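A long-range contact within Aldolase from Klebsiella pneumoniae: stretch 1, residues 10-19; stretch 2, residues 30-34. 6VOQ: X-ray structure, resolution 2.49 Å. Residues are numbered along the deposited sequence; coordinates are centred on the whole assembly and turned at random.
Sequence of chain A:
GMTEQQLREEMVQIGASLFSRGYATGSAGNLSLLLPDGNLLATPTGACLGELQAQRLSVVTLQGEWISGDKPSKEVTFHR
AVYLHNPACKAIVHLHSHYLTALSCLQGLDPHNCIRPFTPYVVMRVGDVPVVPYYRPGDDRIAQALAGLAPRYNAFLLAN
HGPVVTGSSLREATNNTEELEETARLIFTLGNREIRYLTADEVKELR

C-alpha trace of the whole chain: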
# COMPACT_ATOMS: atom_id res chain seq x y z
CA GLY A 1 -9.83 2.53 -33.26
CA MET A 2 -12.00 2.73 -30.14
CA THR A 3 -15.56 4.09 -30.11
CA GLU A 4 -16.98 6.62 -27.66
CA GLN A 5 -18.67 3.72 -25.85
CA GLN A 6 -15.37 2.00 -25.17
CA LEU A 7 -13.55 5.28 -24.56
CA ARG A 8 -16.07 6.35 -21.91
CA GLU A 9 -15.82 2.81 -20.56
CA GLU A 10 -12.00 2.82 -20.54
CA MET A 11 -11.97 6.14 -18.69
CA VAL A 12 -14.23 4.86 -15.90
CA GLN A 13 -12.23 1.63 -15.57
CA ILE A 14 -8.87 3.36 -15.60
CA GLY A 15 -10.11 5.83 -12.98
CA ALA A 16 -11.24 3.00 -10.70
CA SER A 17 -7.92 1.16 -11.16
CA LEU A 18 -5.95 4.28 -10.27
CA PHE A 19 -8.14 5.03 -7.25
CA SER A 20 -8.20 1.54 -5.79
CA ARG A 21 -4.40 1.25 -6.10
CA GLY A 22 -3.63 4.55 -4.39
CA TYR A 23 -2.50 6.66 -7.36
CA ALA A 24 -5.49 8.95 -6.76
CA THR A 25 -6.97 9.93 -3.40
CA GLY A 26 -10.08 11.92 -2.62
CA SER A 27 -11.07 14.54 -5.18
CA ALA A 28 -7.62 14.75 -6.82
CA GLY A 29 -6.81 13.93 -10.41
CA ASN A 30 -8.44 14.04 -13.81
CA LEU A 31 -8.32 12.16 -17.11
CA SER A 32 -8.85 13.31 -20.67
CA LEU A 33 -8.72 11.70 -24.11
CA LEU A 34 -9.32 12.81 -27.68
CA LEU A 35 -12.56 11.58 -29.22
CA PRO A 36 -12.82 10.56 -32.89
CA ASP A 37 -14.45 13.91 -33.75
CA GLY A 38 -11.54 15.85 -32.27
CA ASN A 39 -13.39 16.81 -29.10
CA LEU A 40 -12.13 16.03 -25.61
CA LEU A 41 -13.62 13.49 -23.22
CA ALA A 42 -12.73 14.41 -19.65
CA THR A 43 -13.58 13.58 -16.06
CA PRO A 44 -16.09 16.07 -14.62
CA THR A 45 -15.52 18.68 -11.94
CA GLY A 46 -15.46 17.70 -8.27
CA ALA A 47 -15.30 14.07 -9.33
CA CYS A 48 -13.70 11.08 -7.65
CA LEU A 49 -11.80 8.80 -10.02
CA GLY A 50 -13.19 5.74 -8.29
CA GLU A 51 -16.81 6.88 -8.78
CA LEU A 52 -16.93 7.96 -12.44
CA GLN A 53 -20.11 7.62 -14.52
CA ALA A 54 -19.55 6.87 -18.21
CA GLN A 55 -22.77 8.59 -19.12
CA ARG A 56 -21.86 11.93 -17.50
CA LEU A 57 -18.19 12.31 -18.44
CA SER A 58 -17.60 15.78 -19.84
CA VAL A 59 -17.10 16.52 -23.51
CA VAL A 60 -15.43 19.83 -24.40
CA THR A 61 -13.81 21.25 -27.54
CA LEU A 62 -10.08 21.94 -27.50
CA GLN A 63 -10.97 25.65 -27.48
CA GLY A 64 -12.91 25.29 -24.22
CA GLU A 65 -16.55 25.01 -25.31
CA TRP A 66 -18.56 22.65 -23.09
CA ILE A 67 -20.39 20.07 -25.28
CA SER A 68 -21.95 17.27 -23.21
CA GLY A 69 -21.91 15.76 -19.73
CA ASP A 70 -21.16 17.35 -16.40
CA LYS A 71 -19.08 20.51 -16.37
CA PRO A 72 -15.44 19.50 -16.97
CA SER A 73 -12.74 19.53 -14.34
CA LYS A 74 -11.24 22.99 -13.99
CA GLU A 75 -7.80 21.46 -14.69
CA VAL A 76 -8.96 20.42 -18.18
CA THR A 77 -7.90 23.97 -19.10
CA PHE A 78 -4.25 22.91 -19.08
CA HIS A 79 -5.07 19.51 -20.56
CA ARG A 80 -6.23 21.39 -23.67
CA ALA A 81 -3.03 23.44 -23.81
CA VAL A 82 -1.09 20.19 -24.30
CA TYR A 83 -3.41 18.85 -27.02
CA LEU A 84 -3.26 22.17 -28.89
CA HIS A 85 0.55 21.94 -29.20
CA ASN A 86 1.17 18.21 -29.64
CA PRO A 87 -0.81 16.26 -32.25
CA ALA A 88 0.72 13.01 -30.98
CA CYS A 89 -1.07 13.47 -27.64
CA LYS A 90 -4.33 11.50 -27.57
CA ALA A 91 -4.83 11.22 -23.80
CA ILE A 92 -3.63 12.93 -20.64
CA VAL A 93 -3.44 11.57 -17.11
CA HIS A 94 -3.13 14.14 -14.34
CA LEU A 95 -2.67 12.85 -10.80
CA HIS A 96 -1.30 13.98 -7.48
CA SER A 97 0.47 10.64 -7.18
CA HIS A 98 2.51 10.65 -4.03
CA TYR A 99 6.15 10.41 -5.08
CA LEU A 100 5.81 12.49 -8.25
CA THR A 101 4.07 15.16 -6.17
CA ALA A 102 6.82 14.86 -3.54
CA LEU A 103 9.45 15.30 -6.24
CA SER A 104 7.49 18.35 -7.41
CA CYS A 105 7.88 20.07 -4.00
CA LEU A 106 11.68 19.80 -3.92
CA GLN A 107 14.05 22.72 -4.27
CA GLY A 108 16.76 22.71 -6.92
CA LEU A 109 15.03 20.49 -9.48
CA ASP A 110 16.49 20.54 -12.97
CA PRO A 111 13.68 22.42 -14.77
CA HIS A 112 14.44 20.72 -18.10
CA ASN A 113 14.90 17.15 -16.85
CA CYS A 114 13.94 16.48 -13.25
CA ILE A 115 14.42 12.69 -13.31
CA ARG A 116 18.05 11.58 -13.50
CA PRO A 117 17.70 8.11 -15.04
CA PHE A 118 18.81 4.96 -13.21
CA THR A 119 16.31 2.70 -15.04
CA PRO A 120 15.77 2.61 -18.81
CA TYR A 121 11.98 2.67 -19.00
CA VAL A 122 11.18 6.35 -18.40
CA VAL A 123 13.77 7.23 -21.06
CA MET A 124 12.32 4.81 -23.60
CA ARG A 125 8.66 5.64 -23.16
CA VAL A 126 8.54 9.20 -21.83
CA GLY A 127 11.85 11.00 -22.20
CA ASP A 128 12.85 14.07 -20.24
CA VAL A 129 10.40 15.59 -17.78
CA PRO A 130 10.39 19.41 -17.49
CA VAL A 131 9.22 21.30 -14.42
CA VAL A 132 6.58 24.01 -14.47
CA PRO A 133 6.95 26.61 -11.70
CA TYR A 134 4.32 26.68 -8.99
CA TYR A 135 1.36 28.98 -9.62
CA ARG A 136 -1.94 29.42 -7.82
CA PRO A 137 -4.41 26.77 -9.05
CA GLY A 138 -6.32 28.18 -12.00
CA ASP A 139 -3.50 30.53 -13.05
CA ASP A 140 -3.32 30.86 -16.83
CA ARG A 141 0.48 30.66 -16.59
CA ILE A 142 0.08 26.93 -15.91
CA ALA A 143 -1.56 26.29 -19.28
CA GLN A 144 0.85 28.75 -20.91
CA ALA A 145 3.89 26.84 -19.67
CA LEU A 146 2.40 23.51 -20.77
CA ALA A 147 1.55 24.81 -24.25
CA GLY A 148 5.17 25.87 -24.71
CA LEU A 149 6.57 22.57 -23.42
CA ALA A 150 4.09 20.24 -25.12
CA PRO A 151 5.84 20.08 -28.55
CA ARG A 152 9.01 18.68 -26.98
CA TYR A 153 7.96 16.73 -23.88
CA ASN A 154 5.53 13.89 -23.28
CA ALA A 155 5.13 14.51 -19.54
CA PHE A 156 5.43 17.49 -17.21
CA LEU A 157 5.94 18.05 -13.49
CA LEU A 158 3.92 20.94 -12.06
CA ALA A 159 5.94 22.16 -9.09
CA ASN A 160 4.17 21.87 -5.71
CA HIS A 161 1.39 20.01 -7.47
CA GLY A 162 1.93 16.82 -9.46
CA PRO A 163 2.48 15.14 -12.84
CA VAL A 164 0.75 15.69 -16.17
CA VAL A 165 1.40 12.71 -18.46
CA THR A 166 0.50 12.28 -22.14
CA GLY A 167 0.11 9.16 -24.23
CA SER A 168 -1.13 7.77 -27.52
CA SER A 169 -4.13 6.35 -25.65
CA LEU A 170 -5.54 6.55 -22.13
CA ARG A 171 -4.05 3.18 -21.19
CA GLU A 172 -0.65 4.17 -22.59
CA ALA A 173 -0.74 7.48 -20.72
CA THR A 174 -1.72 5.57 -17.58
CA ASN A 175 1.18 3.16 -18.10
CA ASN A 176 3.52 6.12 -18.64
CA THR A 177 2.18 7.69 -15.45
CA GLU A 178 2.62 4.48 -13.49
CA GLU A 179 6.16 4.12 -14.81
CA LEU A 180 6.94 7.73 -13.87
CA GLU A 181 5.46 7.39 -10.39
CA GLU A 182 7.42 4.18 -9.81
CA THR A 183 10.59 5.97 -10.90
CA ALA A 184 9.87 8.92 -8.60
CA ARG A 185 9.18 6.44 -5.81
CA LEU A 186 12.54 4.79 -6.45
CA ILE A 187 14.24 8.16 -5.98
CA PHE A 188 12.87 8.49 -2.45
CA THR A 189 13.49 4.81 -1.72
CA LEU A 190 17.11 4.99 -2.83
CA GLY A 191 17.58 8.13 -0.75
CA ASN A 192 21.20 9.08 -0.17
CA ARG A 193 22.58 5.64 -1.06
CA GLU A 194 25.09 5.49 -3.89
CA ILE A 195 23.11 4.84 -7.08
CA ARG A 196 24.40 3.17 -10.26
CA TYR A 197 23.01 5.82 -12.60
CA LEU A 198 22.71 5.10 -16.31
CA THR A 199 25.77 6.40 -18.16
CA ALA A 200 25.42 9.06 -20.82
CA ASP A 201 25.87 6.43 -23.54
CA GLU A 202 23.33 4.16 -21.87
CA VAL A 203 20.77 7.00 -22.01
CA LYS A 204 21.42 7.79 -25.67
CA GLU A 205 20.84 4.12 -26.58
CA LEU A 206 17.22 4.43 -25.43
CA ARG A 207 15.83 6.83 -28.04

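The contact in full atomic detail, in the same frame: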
# COMPACT_ATOMS: atom_id res chain seq x y z
N GLU A 10 -13.40 2.86 -20.93
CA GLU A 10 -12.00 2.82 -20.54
C GLU A 10 -11.68 3.88 -19.49
O GLU A 10 -10.90 3.63 -18.56
CB GLU A 10 -11.12 3.01 -21.78
CG GLU A 10 -9.64 3.03 -21.49
CD GLU A 10 -8.99 1.71 -21.87
OE1 GLU A 10 -7.92 1.73 -22.52
OE2 GLU A 10 -9.57 0.66 -21.52
N MET A 11 -12.26 5.07 -19.63
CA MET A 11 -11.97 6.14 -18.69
C MET A 11 -12.47 5.80 -17.30
O MET A 11 -11.75 6.00 -16.31
CB MET A 11 -12.58 7.45 -19.17
CG MET A 11 -12.36 8.62 -18.23
SD MET A 11 -12.50 10.21 -19.06
CE MET A 11 -11.07 10.12 -20.12
N VAL A 12 -13.70 5.29 -17.19
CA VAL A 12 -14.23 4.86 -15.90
C VAL A 12 -13.36 3.76 -15.29
O VAL A 12 -13.00 3.81 -14.11
CB VAL A 12 -15.69 4.40 -16.05
CG1 VAL A 12 -16.22 3.82 -14.73
CG2 VAL A 12 -16.55 5.55 -16.54
N GLN A 13 -13.01 2.74 -16.09
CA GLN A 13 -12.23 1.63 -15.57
C GLN A 13 -10.86 2.09 -15.12
O GLN A 13 -10.39 1.75 -14.03
CB GLN A 13 -12.11 0.53 -16.63
CG GLN A 13 -13.41 -0.15 -16.96
CD GLN A 13 -13.24 -1.24 -18.01
OE1 GLN A 13 -12.16 -1.44 -18.55
NE2 GLN A 13 -14.33 -1.95 -18.30
N ILE A 14 -10.20 2.89 -15.95
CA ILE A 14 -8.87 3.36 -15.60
C ILE A 14 -8.92 4.21 -14.34
O ILE A 14 -8.09 4.06 -13.44
CB ILE A 14 -8.24 4.08 -16.81
CG1 ILE A 14 -7.72 3.01 -17.77
CG2 ILE A 14 -7.13 5.01 -16.37
CD1 ILE A 14 -6.99 3.51 -18.97
N GLY A 15 -9.93 5.07 -14.22
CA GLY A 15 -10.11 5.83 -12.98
C GLY A 15 -10.21 4.93 -11.76
O GLY A 15 -9.51 5.14 -10.76
N ALA A 16 -11.06 3.91 -11.83
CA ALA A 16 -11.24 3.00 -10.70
C ALA A 16 -9.94 2.27 -10.36
O ALA A 16 -9.62 2.09 -9.18
CB ALA A 16 -12.35 1.99 -11.01
N SER A 17 -9.19 1.85 -11.38
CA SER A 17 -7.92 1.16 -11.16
C SER A 17 -6.91 2.06 -10.48
O SER A 17 -6.17 1.63 -9.60
CB SER A 17 -7.38 0.64 -12.49
OG SER A 17 -6.27 -0.22 -12.31
N LEU A 18 -6.87 3.33 -10.89
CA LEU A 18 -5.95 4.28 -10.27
C LEU A 18 -6.37 4.60 -8.84
O LEU A 18 -5.52 4.73 -7.96
CB LEU A 18 -5.89 5.57 -11.10
CG LEU A 18 -5.29 5.46 -12.50
CD1 LEU A 18 -5.56 6.74 -13.27
CD2 LEU A 18 -3.80 5.15 -12.44
N PHE A 19 -7.68 4.71 -8.59
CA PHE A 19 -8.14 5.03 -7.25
C PHE A 19 -7.93 3.87 -6.29
O PHE A 19 -7.44 4.07 -5.18
CB PHE A 19 -9.62 5.42 -7.28
CG PHE A 19 -10.14 5.94 -5.96
CD1 PHE A 19 -10.00 7.29 -5.63
CD2 PHE A 19 -10.77 5.10 -5.07
CE1 PHE A 19 -10.49 7.78 -4.42
CE2 PHE A 19 -11.26 5.58 -3.86
CZ PHE A 19 -11.12 6.92 -3.54
N ASN A 30 -7.49 14.00 -12.72
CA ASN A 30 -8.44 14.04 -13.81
C ASN A 30 -7.83 13.35 -15.03
O ASN A 30 -6.61 13.23 -15.15
CB ASN A 30 -8.85 15.47 -14.14
CG ASN A 30 -7.70 16.44 -14.07
OD1 ASN A 30 -6.91 16.55 -15.01
ND2 ASN A 30 -7.59 17.14 -12.96
N LEU A 31 -8.71 12.86 -15.90
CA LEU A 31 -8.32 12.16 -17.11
C LEU A 31 -8.96 12.86 -18.29
O LEU A 31 -10.06 13.40 -18.19
CB LEU A 31 -8.75 10.66 -17.07
CG LEU A 31 -8.50 9.92 -15.74
CD1 LEU A 31 -9.15 8.54 -15.73
CD2 LEU A 31 -7.01 9.81 -15.45
N SER A 32 -8.25 12.86 -19.42
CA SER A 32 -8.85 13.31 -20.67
C SER A 32 -8.34 12.45 -21.83
O SER A 32 -7.25 11.85 -21.75
CB SER A 32 -8.56 14.79 -20.95
OG SER A 32 -7.19 15.02 -21.28
N LEU A 33 -9.13 12.39 -22.89
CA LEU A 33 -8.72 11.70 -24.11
C LEU A 33 -9.43 12.30 -25.31
O LEU A 33 -10.57 12.77 -25.20
CB LEU A 33 -8.99 10.19 -24.02
CG LEU A 33 -10.43 9.69 -23.79
CD1 LEU A 33 -11.21 9.60 -25.08
CD2 LEU A 33 -10.42 8.32 -23.11
N LEU A 34 -8.75 12.29 -26.45
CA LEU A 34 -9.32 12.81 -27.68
C LEU A 34 -10.36 11.84 -28.24
O LEU A 34 -10.09 10.64 -28.39
CB LEU A 34 -8.23 13.04 -28.72
CG LEU A 34 -7.63 14.45 -28.72
CD1 LEU A 34 -6.51 14.56 -29.75
CD2 LEU A 34 -8.72 15.48 -28.98

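The packing of helix 10-19 against strand 30-34 is a small, predominantly apolar contact, in which side chains from one face of a helix close over alternate residues of a strand without a single hydrogen bond between them. The two elements run roughly antiparallel, at 151°, with axes 9.6 Å apart at closest approach, and together they bury 285 Å². Leu31 and Met11, both buried, supply most of this area, with Leu33 next; their apolar side chains suit these positions because they bring no group that needs a hydrogen-bonding partner.

The inward-pointing residues follow the periodicity of each element. On the helix, Met11, Ile14 and Leu18 point toward the strand, spaced by three and four positions; on the strand, Leu31 and Leu33 point toward the helix, while Ser32 between them points away and hydrogen-bonds through OG elsewhere in the structure.

Leu31 is the hub. Leu31 CD1 lies 4.1 Å from Ile14 CG2, 3.9 Å from Gly15 N and 3.7 Å from Met11 O, a carbonyl already hydrogen-bonded to Gly15 N within the helix. The other methyl, Leu31 CD2, meets Leu18 CD1 at 4.0 Å.

Met11 extends the contact along the strand. Its long, flexible chain (t, t, m) places Met11 CE 3.9 Å from Leu31 CB and 3.6 Å from Leu33 CD2, bridging both inward-facing leucines.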